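Long-range contacts in putative baseplate protein (Unidentified phage, PDB 2FSD), which serves as the receptor-binding protein of lactococcal phage bIL170, its head domain probably recognising a receptor on the Lactococcus lactis cell surface: residues P35-N40 / T82-F87; S43-T48 / N65-P70; V72-I77 / V120-N125; T89-F94 / I111-S116; F94-T99 / F135-P140. All blocks are in the same frame, centred on the assembly; numbering follows the deposited sequence.

Interaction 1: residues P35-N40 / T82-F87; sequences PWTDLN and TFPPAF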
# COMPACT_ATOMS: atom_id res chain seq x y z
N PRO A 35 -6.82 9.57 19.05
CA PRO A 35 -5.40 9.87 18.82
C PRO A 35 -4.59 8.62 18.44
O PRO A 35 -5.13 7.50 18.43
CB PRO A 35 -4.94 10.42 20.18
CG PRO A 35 -5.87 9.84 21.16
CD PRO A 35 -7.20 9.71 20.47
N TRP A 36 -3.32 8.83 18.11
CA TRP A 36 -2.41 7.74 17.83
C TRP A 36 -2.47 6.75 19.00
O TRP A 36 -2.31 7.13 20.17
CB TRP A 36 -0.99 8.26 17.67
CG TRP A 36 -0.64 8.85 16.30
CD1 TRP A 36 -0.06 10.06 16.07
CD2 TRP A 36 -0.79 8.22 15.02
NE1 TRP A 36 0.15 10.24 14.72
CE2 TRP A 36 -0.29 9.13 14.05
CE3 TRP A 36 -1.29 6.98 14.59
CZ2 TRP A 36 -0.30 8.84 12.68
CZ3 TRP A 36 -1.30 6.70 13.22
CH2 TRP A 36 -0.80 7.63 12.29
N THR A 37 -2.74 5.49 18.65
CA THR A 37 -2.92 4.40 19.61
C THR A 37 -2.18 3.18 19.07
O THR A 37 -2.29 2.87 17.89
CB THR A 37 -4.40 4.04 19.76
OG1 THR A 37 -5.15 5.23 20.06
CG2 THR A 37 -4.63 3.00 20.85
N ASP A 38 -1.42 2.51 19.94
CA ASP A 38 -0.77 1.25 19.59
C ASP A 38 -1.82 0.16 19.34
O ASP A 38 -2.77 0.01 20.12
CB ASP A 38 0.16 0.78 20.72
CG ASP A 38 1.32 1.73 20.96
OD1 ASP A 38 1.89 2.29 19.98
OD2 ASP A 38 1.65 1.93 22.16
N LEU A 39 -1.64 -0.61 18.28
CA LEU A 39 -2.45 -1.79 18.08
C LEU A 39 -1.94 -2.85 19.04
O LEU A 39 -0.80 -2.77 19.51
CB LEU A 39 -2.38 -2.31 16.65
CG LEU A 39 -3.23 -1.61 15.60
CD1 LEU A 39 -2.79 -0.16 15.43
CD2 LEU A 39 -3.14 -2.38 14.28
N ASN A 40 -2.80 -3.83 19.33
CA ASN A 40 -2.39 -5.05 20.02
C ASN A 40 -1.78 -5.99 19.00
O ASN A 40 -2.38 -6.23 17.95
CB ASN A 40 -3.60 -5.70 20.72
CG ASN A 40 -4.34 -4.72 21.66
OD1 ASN A 40 -3.71 -4.02 22.44
ND2 ASN A 40 -5.67 -4.66 21.54
N THR A 82 -4.22 -6.06 15.98
CA THR A 82 -5.66 -5.84 16.02
C THR A 82 -5.97 -4.43 16.56
O THR A 82 -5.20 -3.87 17.36
CB THR A 82 -6.41 -6.91 16.89
OG1 THR A 82 -5.84 -6.97 18.20
CG2 THR A 82 -6.35 -8.30 16.25
N PHE A 83 -7.10 -3.88 16.15
CA PHE A 83 -7.49 -2.55 16.65
C PHE A 83 -8.13 -2.66 18.04
O PHE A 83 -8.97 -3.55 18.27
CB PHE A 83 -8.44 -1.86 15.68
CG PHE A 83 -7.85 -1.63 14.32
CD1 PHE A 83 -6.93 -0.60 14.12
CD2 PHE A 83 -8.20 -2.45 13.23
CE1 PHE A 83 -6.36 -0.38 12.87
CE2 PHE A 83 -7.63 -2.23 11.97
CZ PHE A 83 -6.72 -1.20 11.79
N PRO A 84 -7.73 -1.78 18.98
CA PRO A 84 -8.53 -1.65 20.20
C PRO A 84 -10.00 -1.30 19.87
O PRO A 84 -10.25 -0.68 18.84
CB PRO A 84 -7.84 -0.52 20.95
CG PRO A 84 -6.42 -0.57 20.47
CD PRO A 84 -6.54 -0.91 19.02
N PRO A 85 -10.95 -1.75 20.72
CA PRO A 85 -12.39 -1.46 20.59
C PRO A 85 -12.78 0.01 20.48
O PRO A 85 -13.92 0.31 20.15
CB PRO A 85 -12.99 -2.03 21.88
CG PRO A 85 -12.06 -3.03 22.34
CD PRO A 85 -10.69 -2.64 21.86
N ALA A 86 -11.87 0.93 20.79
CA ALA A 86 -12.14 2.34 20.60
C ALA A 86 -12.39 2.66 19.11
O ALA A 86 -13.22 3.52 18.81
CB ALA A 86 -10.98 3.19 21.15
N PHE A 87 -11.69 1.96 18.21
CA PHE A 87 -11.78 2.23 16.76
C PHE A 87 -13.08 1.73 16.13
O PHE A 87 -13.42 2.13 15.02
CB PHE A 87 -10.57 1.66 16.00
CG PHE A 87 -9.29 2.38 16.31
CD1 PHE A 87 -8.77 3.32 15.43
CD2 PHE A 87 -8.61 2.14 17.51
CE1 PHE A 87 -7.59 4.00 15.73
CE2 PHE A 87 -7.43 2.81 17.82
CZ PHE A 87 -6.92 3.74 16.92
O HOH W 1 -7.95 -5.78 19.39
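Thr-82 N donates a hydrogen bond to Asn-40 O, 2.7 Å away, and Asn-40 N answers with a 3.1 Å bond to Thr-82 O, a single antiparallel hydrogen-bonded pair. A water broadens the junction: it donates to Phe-83 O, lies 2.7 Å from Thr-82 OG1 and takes a weak bond from Asn-40 ND2. The hydroxyl is brought to this side by a chi1 of 54°, with OG1 set between the backbone N and the carbonyl carbon of Thr-82. Past the pair, apolar groups take over. Leu-39 and Phe-83 run side by side in the same direction, Leu-39 CD2 lying over one face of the ring, 4.0 Å from Phe-83 CE1; Leu-51 touches the leucine, Ile-60 and Val-62 the ring. Pro-84 CG rests 3.7 Å from Asp-38 O and also meets Thr-37 CG2. Thr-37 CB comes up to the edge of the Phe-87 ring, in its plane, 3.8 Å from CE2, while Thr-37 OG1 is occupied by a bond to Pro-35 O. Strands 34-41 and 77-82, the two ends of the sheet order, meet here to close the barrel. Pro-84 has no N-H to give, so past Thr-82 the direct contacts are packing, with the water as the one polar bridge.

Interaction 2: residues S43-T48 / N65-P70; sequences SGVGST and NSIPVP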
# COMPACT_ATOMS: atom_id res chain seq x y z
N SER A 43 0.07 -13.05 18.21
CA SER A 43 1.15 -13.93 18.65
C SER A 43 2.26 -14.07 17.60
O SER A 43 2.03 -13.97 16.39
CB SER A 43 0.60 -15.31 19.05
OG SER A 43 -0.49 -15.71 18.25
N GLY A 44 3.49 -14.25 18.08
CA GLY A 44 4.64 -14.43 17.22
C GLY A 44 5.21 -13.12 16.70
O GLY A 44 6.31 -13.10 16.13
N VAL A 45 4.48 -12.04 16.90
CA VAL A 45 4.89 -10.74 16.39
C VAL A 45 5.84 -10.15 17.40
O VAL A 45 5.59 -10.23 18.61
CB VAL A 45 3.67 -9.82 16.17
CG1 VAL A 45 4.11 -8.39 15.79
CG2 VAL A 45 2.76 -10.42 15.11
N GLY A 46 6.92 -9.55 16.91
CA GLY A 46 7.92 -8.95 17.79
C GLY A 46 7.41 -7.72 18.53
O GLY A 46 6.37 -7.16 18.20
N SER A 47 8.19 -7.29 19.53
CA SER A 47 7.84 -6.17 20.40
C SER A 47 8.45 -4.83 19.95
O SER A 47 8.01 -3.75 20.39
CB SER A 47 8.31 -6.48 21.82
OG SER A 47 9.68 -6.82 21.80
N THR A 48 9.48 -4.88 19.10
CA THR A 48 10.17 -3.67 18.66
C THR A 48 9.40 -3.02 17.50
O THR A 48 8.48 -3.62 16.94
CB THR A 48 11.64 -3.95 18.23
OG1 THR A 48 11.67 -4.80 17.07
CG2 THR A 48 12.41 -4.61 19.38
N ASN A 65 6.17 0.67 11.48
CA ASN A 65 7.57 0.97 11.29
C ASN A 65 8.45 -0.12 11.94
O ASN A 65 8.47 -0.28 13.16
CB ASN A 65 7.88 2.37 11.82
CG ASN A 65 9.24 2.85 11.41
OD1 ASN A 65 10.25 2.36 11.90
ND2 ASN A 65 9.28 3.80 10.49
N SER A 66 9.15 -0.86 11.08
CA SER A 66 10.08 -1.91 11.47
C SER A 66 9.44 -2.87 12.46
O SER A 66 9.95 -3.10 13.54
CB SER A 66 11.38 -1.32 12.03
OG SER A 66 12.11 -0.63 11.04
N ILE A 67 8.31 -3.44 12.06
CA ILE A 67 7.62 -4.40 12.91
C ILE A 67 8.12 -5.80 12.57
O ILE A 67 7.96 -6.26 11.45
CB ILE A 67 6.11 -4.34 12.73
CG1 ILE A 67 5.62 -2.93 13.08
CG2 ILE A 67 5.44 -5.38 13.62
CD1 ILE A 67 4.27 -2.59 12.48
N PRO A 68 8.74 -6.49 13.55
CA PRO A 68 9.18 -7.86 13.30
C PRO A 68 8.00 -8.82 13.17
O PRO A 68 7.21 -8.93 14.10
CB PRO A 68 10.03 -8.19 14.54
CG PRO A 68 10.21 -6.89 15.30
CD PRO A 68 9.03 -6.08 14.94
N VAL A 69 7.88 -9.49 12.02
CA VAL A 69 6.81 -10.48 11.80
C VAL A 69 7.31 -11.94 11.63
O VAL A 69 8.49 -12.17 11.33
CB VAL A 69 5.91 -10.08 10.59
CG1 VAL A 69 5.07 -8.82 10.96
CG2 VAL A 69 6.74 -9.83 9.30
N PRO A 70 6.43 -12.93 11.87
CA PRO A 70 6.74 -14.34 11.56
C PRO A 70 7.04 -14.61 10.07
O PRO A 70 6.55 -13.89 9.17
CB PRO A 70 5.47 -15.08 11.96
CG PRO A 70 4.71 -14.15 12.87
CD PRO A 70 5.10 -12.77 12.50
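Gly-46 brings bare backbone up to the ring of Pro-68, its CA 3.9 Å from Pro-68 CB with no side chain in between. This closeness allows the sole direct hydrogen bond of the contact, Gly-46 N to Pro-68 O, 2.9 Å long and fairly straight at 163°; the donor is tilted 28° from the carbonyl plane. Val-45 CG1 lies 3.6 Å from the same oxygen. With that methyl trans to the backbone N (chi1 173°), it also reaches Ile-67 CG2 at 3.9 Å, while the other branch, CG2, turns to Pro-70 CD. On the far side of Gly-46, Thr-48 crosses Pro-68 at about a right angle: OG1 is 3.1 Å from Pro-68 CG, and the carbonyl O of Thr-48 is 3.2 Å from Pro-68 CD. That carbonyl has a firm partner in Arg-41 NH1, which ties the loop back to the strand it leaves. At the other end Gly-44 O lies beside the Pro-70 ring. The loop 43-48 thus runs roughly antiparallel to 66-70 along the end of strand 59-68. That strand turns a corner at Ser-66, where Ser-66 and Ile-67 both face Ile-133, the arrangement of a G1 beta bulge in an antiparallel barrel.

Interaction 3: residues V72-I77 / V120-N125; sequences VAPNFI and VGNPNN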
# COMPACT_ATOMS: atom_id res chain seq x y z
N VAL A 72 6.67 -15.87 6.53
CA VAL A 72 5.47 -15.96 5.71
C VAL A 72 5.83 -16.65 4.41
O VAL A 72 6.72 -16.19 3.69
CB VAL A 72 4.89 -14.55 5.34
CG1 VAL A 72 3.43 -14.66 4.91
CG2 VAL A 72 5.05 -13.56 6.48
N ALA A 73 5.13 -17.74 4.11
CA ALA A 73 5.31 -18.47 2.86
C ALA A 73 4.63 -17.70 1.73
O ALA A 73 3.74 -16.91 1.99
CB ALA A 73 4.71 -19.90 2.95
N PRO A 74 5.06 -17.94 0.48
CA PRO A 74 4.44 -17.31 -0.67
C PRO A 74 2.92 -17.54 -0.71
O PRO A 74 2.48 -18.68 -0.66
CB PRO A 74 5.13 -17.99 -1.86
CG PRO A 74 6.46 -18.33 -1.34
CD PRO A 74 6.20 -18.78 0.07
N ASN A 75 2.15 -16.45 -0.80
CA ASN A 75 0.68 -16.51 -0.83
C ASN A 75 -0.02 -16.81 0.50
O ASN A 75 -1.25 -16.86 0.55
CB ASN A 75 0.17 -17.51 -1.90
CG ASN A 75 -0.38 -16.82 -3.13
OD1 ASN A 75 -1.47 -16.23 -3.10
ND2 ASN A 75 0.36 -16.91 -4.24
N PHE A 76 0.74 -17.01 1.57
CA PHE A 76 0.14 -17.18 2.89
C PHE A 76 0.09 -15.86 3.66
O PHE A 76 0.75 -14.88 3.29
CB PHE A 76 0.86 -18.27 3.68
CG PHE A 76 0.39 -19.67 3.37
CD1 PHE A 76 0.76 -20.29 2.19
CD2 PHE A 76 -0.39 -20.36 4.28
CE1 PHE A 76 0.33 -21.60 1.90
CE2 PHE A 76 -0.82 -21.67 4.02
CZ PHE A 76 -0.46 -22.29 2.82
N ILE A 77 -0.72 -15.83 4.72
CA ILE A 77 -0.97 -14.61 5.48
C ILE A 77 -0.67 -14.82 6.98
O ILE A 77 -1.05 -15.83 7.58
CB ILE A 77 -2.39 -14.05 5.23
CG1 ILE A 77 -2.60 -13.75 3.73
CG2 ILE A 77 -2.61 -12.74 6.00
CD1 ILE A 77 -4.03 -13.88 3.23
N VAL A 120 -0.12 -9.58 7.25
CA VAL A 120 0.89 -9.38 6.21
C VAL A 120 0.98 -10.59 5.27
O VAL A 120 0.98 -11.73 5.70
CB VAL A 120 2.26 -8.94 6.83
CG1 VAL A 120 2.83 -9.99 7.77
CG2 VAL A 120 3.25 -8.56 5.73
N GLY A 121 1.04 -10.30 3.96
CA GLY A 121 1.12 -11.32 2.92
C GLY A 121 2.42 -11.26 2.14
O GLY A 121 3.10 -10.24 2.13
N ASN A 122 2.76 -12.39 1.51
CA ASN A 122 3.99 -12.52 0.74
C ASN A 122 3.72 -12.73 -0.76
O ASN A 122 3.38 -13.85 -1.17
CB ASN A 122 4.83 -13.69 1.26
CG ASN A 122 6.15 -13.79 0.56
OD1 ASN A 122 6.46 -13.00 -0.32
ND2 ASN A 122 6.96 -14.77 0.96
N PRO A 123 3.90 -11.66 -1.57
CA PRO A 123 3.67 -11.73 -3.00
C PRO A 123 4.87 -12.27 -3.78
O PRO A 123 4.82 -12.37 -5.01
CB PRO A 123 3.38 -10.28 -3.37
CG PRO A 123 4.21 -9.50 -2.43
CD PRO A 123 4.35 -10.32 -1.16
N ASN A 124 5.93 -12.62 -3.06
CA ASN A 124 7.16 -13.16 -3.63
C ASN A 124 7.10 -14.68 -3.69
O ASN A 124 6.37 -15.29 -2.92
CB ASN A 124 8.34 -12.71 -2.77
CG ASN A 124 8.42 -11.21 -2.64
OD1 ASN A 124 8.49 -10.51 -3.65
ND2 ASN A 124 8.39 -10.71 -1.41
N ASN A 125 7.88 -15.27 -4.58
CA ASN A 125 7.87 -16.73 -4.77
C ASN A 125 8.78 -17.51 -3.80
O ASN A 125 8.83 -18.73 -3.84
CB ASN A 125 8.16 -17.09 -6.24
CG ASN A 125 9.62 -16.89 -6.65
OD1 ASN A 125 10.48 -16.54 -5.84
ND2 ASN A 125 9.90 -17.14 -7.92
O HOH W 2 -0.09 -13.47 0.68
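Asn-122 reaches from the end of strand 117-121 into the loop 72-77, and its side chain builds an Asx turn at this end of the beta-barrel. Its CB lies 3.5 Å from Ala-73 O and packs beside Val-72 CG1. A chi1 of -175°, trans to the backbone N, then carries CG past the CA of Pro-74, and the amide splits its work at the tip. Asn-122 OD1 accepts from Asn-124 N at 2.8 Å, closing the Asx turn, with the donor well above the carbonyl plane; Asn-124 ND2 adds a weak second bond to the same oxygen. Asn-122 ND2 donates to Val-72 O at 3.1 Å, again from above the carbonyl plane, and to Thr-126 O beyond the segment. A buried amide is thereby engaged at both ends, which should hold its rotation fixed. The backbone of Asn-122 takes part too: its O receives Asn-75 N over 2.9 Å in an almost straight bond of 172°. That donor belongs to a type II turn from Ala-73 to Phe-76, in which Asn-75 has the positive phi expected of the third position. Pro-74, the second residue of the turn, lays its ring on the opposing loop, CB 3.2 Å from Asn-124 O. Val-72 and Val-120, both buried, touch through methyls; Val-78 packs on the first and Val-80 on the second. Where strand 77-82 begins, a water donates to Phe-76 O and takes a weak bond from Asn-122 N. Two CA-H...O contacts complete the approach: Gly-121 CA to Phe-76 O at 3.6 Å, and Ile-77 CA to Val-120 O at 3.5 Å.

Interaction 4: residues T89-F94 / I111-S116; sequences TNLPQF and INMSPS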
# COMPACT_ATOMS: atom_id res chain seq x y z
N THR A 89 -16.29 -0.71 14.64
CA THR A 89 -16.66 -1.83 13.77
C THR A 89 -16.55 -1.48 12.28
O THR A 89 -16.21 -2.32 11.44
CB THR A 89 -18.13 -2.28 14.11
OG1 THR A 89 -18.09 -3.33 15.08
CG2 THR A 89 -18.91 -2.76 12.88
N ASN A 90 -16.82 -0.22 11.98
CA ASN A 90 -17.00 0.28 10.62
C ASN A 90 -15.69 0.54 9.85
O ASN A 90 -15.56 1.54 9.11
CB ASN A 90 -17.81 1.57 10.71
CG ASN A 90 -17.17 2.59 11.64
OD1 ASN A 90 -16.17 2.29 12.31
ND2 ASN A 90 -17.74 3.79 11.69
N LEU A 91 -14.72 -0.36 10.00
CA LEU A 91 -13.41 -0.16 9.40
C LEU A 91 -13.45 -0.67 7.97
O LEU A 91 -14.22 -1.56 7.66
CB LEU A 91 -12.31 -0.87 10.21
CG LEU A 91 -12.28 -0.62 11.72
CD1 LEU A 91 -11.00 -1.22 12.29
CD2 LEU A 91 -12.38 0.88 12.08
N PRO A 92 -12.63 -0.07 7.08
CA PRO A 92 -12.58 -0.49 5.68
C PRO A 92 -11.77 -1.77 5.44
O PRO A 92 -11.02 -2.22 6.32
CB PRO A 92 -11.93 0.71 4.98
CG PRO A 92 -11.10 1.37 6.01
CD PRO A 92 -11.75 1.09 7.34
N GLN A 93 -11.91 -2.34 4.25
CA GLN A 93 -11.10 -3.48 3.82
C GLN A 93 -10.38 -3.17 2.52
O GLN A 93 -11.01 -2.81 1.52
CB GLN A 93 -11.94 -4.75 3.62
CG GLN A 93 -11.27 -5.84 2.72
CD GLN A 93 -10.24 -6.71 3.46
OE1 GLN A 93 -10.62 -7.49 4.32
NE2 GLN A 93 -8.96 -6.58 3.10
N PHE A 94 -9.05 -3.36 2.52
CA PHE A 94 -8.28 -3.35 1.29
C PHE A 94 -6.89 -3.93 1.53
O PHE A 94 -6.40 -3.95 2.66
CB PHE A 94 -8.20 -1.94 0.68
CG PHE A 94 -7.64 -0.90 1.61
CD1 PHE A 94 -6.26 -0.69 1.69
CD2 PHE A 94 -8.49 -0.12 2.39
CE1 PHE A 94 -5.74 0.28 2.54
CE2 PHE A 94 -7.97 0.84 3.25
CZ PHE A 94 -6.59 1.05 3.32
N ILE A 111 0.00 -5.73 2.50
CA ILE A 111 -0.63 -5.34 3.76
C ILE A 111 -2.14 -5.55 3.70
O ILE A 111 -2.83 -4.96 2.88
CB ILE A 111 -0.37 -3.87 4.12
CG1 ILE A 111 1.14 -3.57 4.14
CG2 ILE A 111 -1.03 -3.52 5.46
CD1 ILE A 111 1.92 -4.25 5.30
N ASN A 112 -2.64 -6.41 4.58
CA ASN A 112 -4.08 -6.73 4.66
C ASN A 112 -4.77 -5.89 5.76
O ASN A 112 -4.46 -6.01 6.94
CB ASN A 112 -4.23 -8.24 4.92
CG ASN A 112 -5.64 -8.73 4.76
OD1 ASN A 112 -6.58 -8.19 5.36
ND2 ASN A 112 -5.81 -9.77 3.96
N MET A 113 -5.69 -5.02 5.33
CA MET A 113 -6.46 -4.16 6.24
C MET A 113 -7.91 -4.63 6.26
O MET A 113 -8.49 -4.92 5.22
CB MET A 113 -6.37 -2.69 5.79
CG MET A 113 -7.31 -1.74 6.51
SD MET A 113 -6.96 -1.48 8.27
CE MET A 113 -8.43 -0.57 8.75
N SER A 114 -8.49 -4.72 7.47
CA SER A 114 -9.89 -5.09 7.66
C SER A 114 -10.35 -4.67 9.06
O SER A 114 -9.55 -4.16 9.85
CB SER A 114 -10.09 -6.59 7.45
OG SER A 114 -9.31 -7.35 8.36
N PRO A 115 -11.66 -4.82 9.34
CA PRO A 115 -12.12 -4.81 10.74
C PRO A 115 -11.29 -5.72 11.65
O PRO A 115 -11.14 -5.42 12.83
CB PRO A 115 -13.56 -5.30 10.63
CG PRO A 115 -14.00 -4.80 9.29
CD PRO A 115 -12.80 -4.93 8.40
N SER A 116 -10.76 -6.81 11.10
CA SER A 116 -10.02 -7.81 11.88
C SER A 116 -8.61 -7.42 12.27
O SER A 116 -7.98 -8.11 13.08
CB SER A 116 -9.96 -9.13 11.12
OG SER A 116 -11.27 -9.53 10.79
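Met-113 is the apolar centre, and its side chain runs from Phe-94 to Leu-91. Its CG stands over one face of the Phe-94 ring, offset toward the rim, 4.2 Å from CE2. From there the chain bends at chi2 (67°) and takes the methyl CE to 4.0 Å from Pro-92 CD and on to Leu-91 CB. Phe-83 touches both Leu-91 and Met-113 and covers them from the loop after strand 77-82. Further out, Pro-115 CG sits 3.6 Å from Leu-91 O, its ring lying against the loop backbone. Phe-94 and Met-113 form an antiparallel hydrogen-bonded pair, Met-113 N to Phe-94 O at 3.0 Å and Phe-94 N to Met-113 O at 3.2 Å; it stands where strands 94-102 and 105-114, consecutive in the chain and neighbours in the barrel, meet at their open end. Before Phe-94 the pairing gives way to CA-H...O contacts, among them Ser-114 CA to Pro-92 O at 3.4 Å. Outside these lies Gln-93, folded back by a bend at chi2 (81°) over the strand, so that OE1 comes 3.3 Å from Ser-114 CB. Its amide plane stands nearly perpendicular to that of Asn-112, whose side chain also touches Asp-95.

Interaction 5: residues F94-T99 / F135-P140; sequences FDSSGT and FALSAP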
# COMPACT_ATOMS: atom_id res chain seq x y z
N PHE A 94 -9.05 -3.36 2.52
CA PHE A 94 -8.28 -3.35 1.29
C PHE A 94 -6.89 -3.93 1.53
O PHE A 94 -6.40 -3.95 2.66
CB PHE A 94 -8.20 -1.94 0.68
CG PHE A 94 -7.64 -0.90 1.61
CD1 PHE A 94 -6.26 -0.69 1.69
CD2 PHE A 94 -8.49 -0.12 2.39
CE1 PHE A 94 -5.74 0.28 2.54
CE2 PHE A 94 -7.97 0.84 3.25
CZ PHE A 94 -6.59 1.05 3.32
N ASP A 95 -6.27 -4.42 0.45
CA ASP A 95 -4.88 -4.83 0.48
C ASP A 95 -4.04 -3.72 -0.17
O ASP A 95 -4.38 -3.22 -1.24
CB ASP A 95 -4.67 -6.16 -0.25
CG ASP A 95 -5.27 -7.36 0.49
OD1 ASP A 95 -5.70 -7.25 1.66
OD2 ASP A 95 -5.30 -8.45 -0.11
N SER A 96 -2.95 -3.34 0.49
CA SER A 96 -1.98 -2.40 -0.07
C SER A 96 -0.56 -2.95 0.04
O SER A 96 -0.36 -4.08 0.48
CB SER A 96 -2.11 -1.01 0.57
OG SER A 96 -1.99 -1.00 1.98
N SER A 97 0.41 -2.17 -0.43
CA SER A 97 1.82 -2.52 -0.35
C SER A 97 2.48 -2.01 0.91
O SER A 97 2.10 -0.97 1.47
CB SER A 97 2.57 -1.93 -1.54
OG SER A 97 2.06 -2.42 -2.76
N GLY A 98 3.47 -2.76 1.36
CA GLY A 98 4.43 -2.31 2.36
C GLY A 98 5.78 -2.85 1.94
O GLY A 98 5.98 -3.24 0.78
N THR A 99 6.71 -2.90 2.88
CA THR A 99 8.00 -3.52 2.63
C THR A 99 8.30 -4.62 3.65
O THR A 99 7.82 -4.57 4.78
CB THR A 99 9.13 -2.48 2.62
OG1 THR A 99 9.06 -1.68 3.81
CG2 THR A 99 9.00 -1.59 1.39
N PHE A 135 4.90 0.22 6.69
CA PHE A 135 3.81 0.59 5.80
C PHE A 135 3.09 1.81 6.33
O PHE A 135 3.25 2.19 7.49
CB PHE A 135 2.82 -0.56 5.63
CG PHE A 135 2.04 -0.88 6.87
CD1 PHE A 135 0.79 -0.29 7.10
CD2 PHE A 135 2.54 -1.76 7.82
CE1 PHE A 135 0.07 -0.57 8.26
CE2 PHE A 135 1.83 -2.04 8.98
CZ PHE A 135 0.60 -1.45 9.20
N ALA A 136 2.27 2.41 5.46
CA ALA A 136 1.32 3.44 5.87
C ALA A 136 0.07 3.37 5.00
O ALA A 136 0.14 3.20 3.77
CB ALA A 136 1.96 4.82 5.82
N LEU A 137 -1.08 3.48 5.63
CA LEU A 137 -2.33 3.46 4.88
C LEU A 137 -3.39 4.31 5.55
O LEU A 137 -3.25 4.71 6.70
CB LEU A 137 -2.81 2.02 4.67
CG LEU A 137 -3.06 1.12 5.88
CD1 LEU A 137 -4.37 1.47 6.62
CD2 LEU A 137 -3.09 -0.32 5.41
N SER A 138 -4.43 4.61 4.77
CA SER A 138 -5.57 5.37 5.27
C SER A 138 -6.77 5.25 4.32
O SER A 138 -6.61 5.11 3.11
CB SER A 138 -5.20 6.83 5.49
OG SER A 138 -4.96 7.50 4.28
N ALA A 139 -7.96 5.28 4.90
CA ALA A 139 -9.20 5.38 4.14
C ALA A 139 -10.31 5.94 5.03
O ALA A 139 -10.22 5.88 6.27
CB ALA A 139 -9.59 4.03 3.60
N PRO A 140 -11.37 6.49 4.41
CA PRO A 140 -12.53 6.88 5.20
C PRO A 140 -13.18 5.69 5.91
O PRO A 140 -13.15 4.56 5.40
CB PRO A 140 -13.49 7.49 4.15
CG PRO A 140 -12.98 7.05 2.81
CD PRO A 140 -11.52 6.78 2.97
O HOH W 3 0.24 0.27 2.68
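Phe-94, Leu-137 and Phe-135 carry most of the surface between two antiparallel barrel strands, 94-102 and 132-140, which are neighbours in the sheet but diverge here. The CA atoms of Gly-98 and Phe-135 are 4.5 Å apart, those of Phe-94 and Ala-139 9.2 Å, and no direct hydrogen bond joins the two segments. Side chains span the widening gap. The Phe-94 ring reaches across with its far atoms: CE2 is 3.6 Å from Ala-139 CB, and CE1 is 4.0 Å from Leu-137 CD2. The Leu-137 and Phe-94 side chains cross at a slant; a chi1 of 58° turns the Leu-137 branches toward the other strand, where CD2 also reaches Ser-96 OG at 3.7 Å. Phe-135 touches the other strand through its base, CB standing 4.0 Å from Gly-98 CA, while its ring turns away to Ile-111 and Val-62. The divergence coincides with the subunit interface. Leu-137 and Ser-138 pair antiparallel with a strand of the second subunit, Ser-97 OG accepts a hydrogen bond from Ala-136 N of that subunit, and the Phe-94 rings of the two subunits stack. Between the segments a water bridges the strands where no direct bond is made: Ser-96 OG donates to it at 2.7 Å, and it donates to Ser-97 O and, across the gap, to Ala-136 O at 3.1 Å.

All five contacts belong to one antiparallel barrel. Interaction 1 joins the first and last strands of its order, and interaction 2, nested along the chain inside the loop that interaction 1 closes, lies about 16 Å away, centre to centre. Interactions 1 and 3 sit on opposite sides of the chain's centre, about 25 Å between centres. Phe-83 links interactions 1 and 4 by packing on Leu-91 and Met-113, and Val-69 with Val-120 links 2 and 3. Interaction 4 is nested inside the loop closed by interaction 3. It shares Phe-94 with interaction 5, their centres about 10 Å apart, and both reach the second subunit. Barrel closure and subunit pairing thus occupy different parts of the head domain.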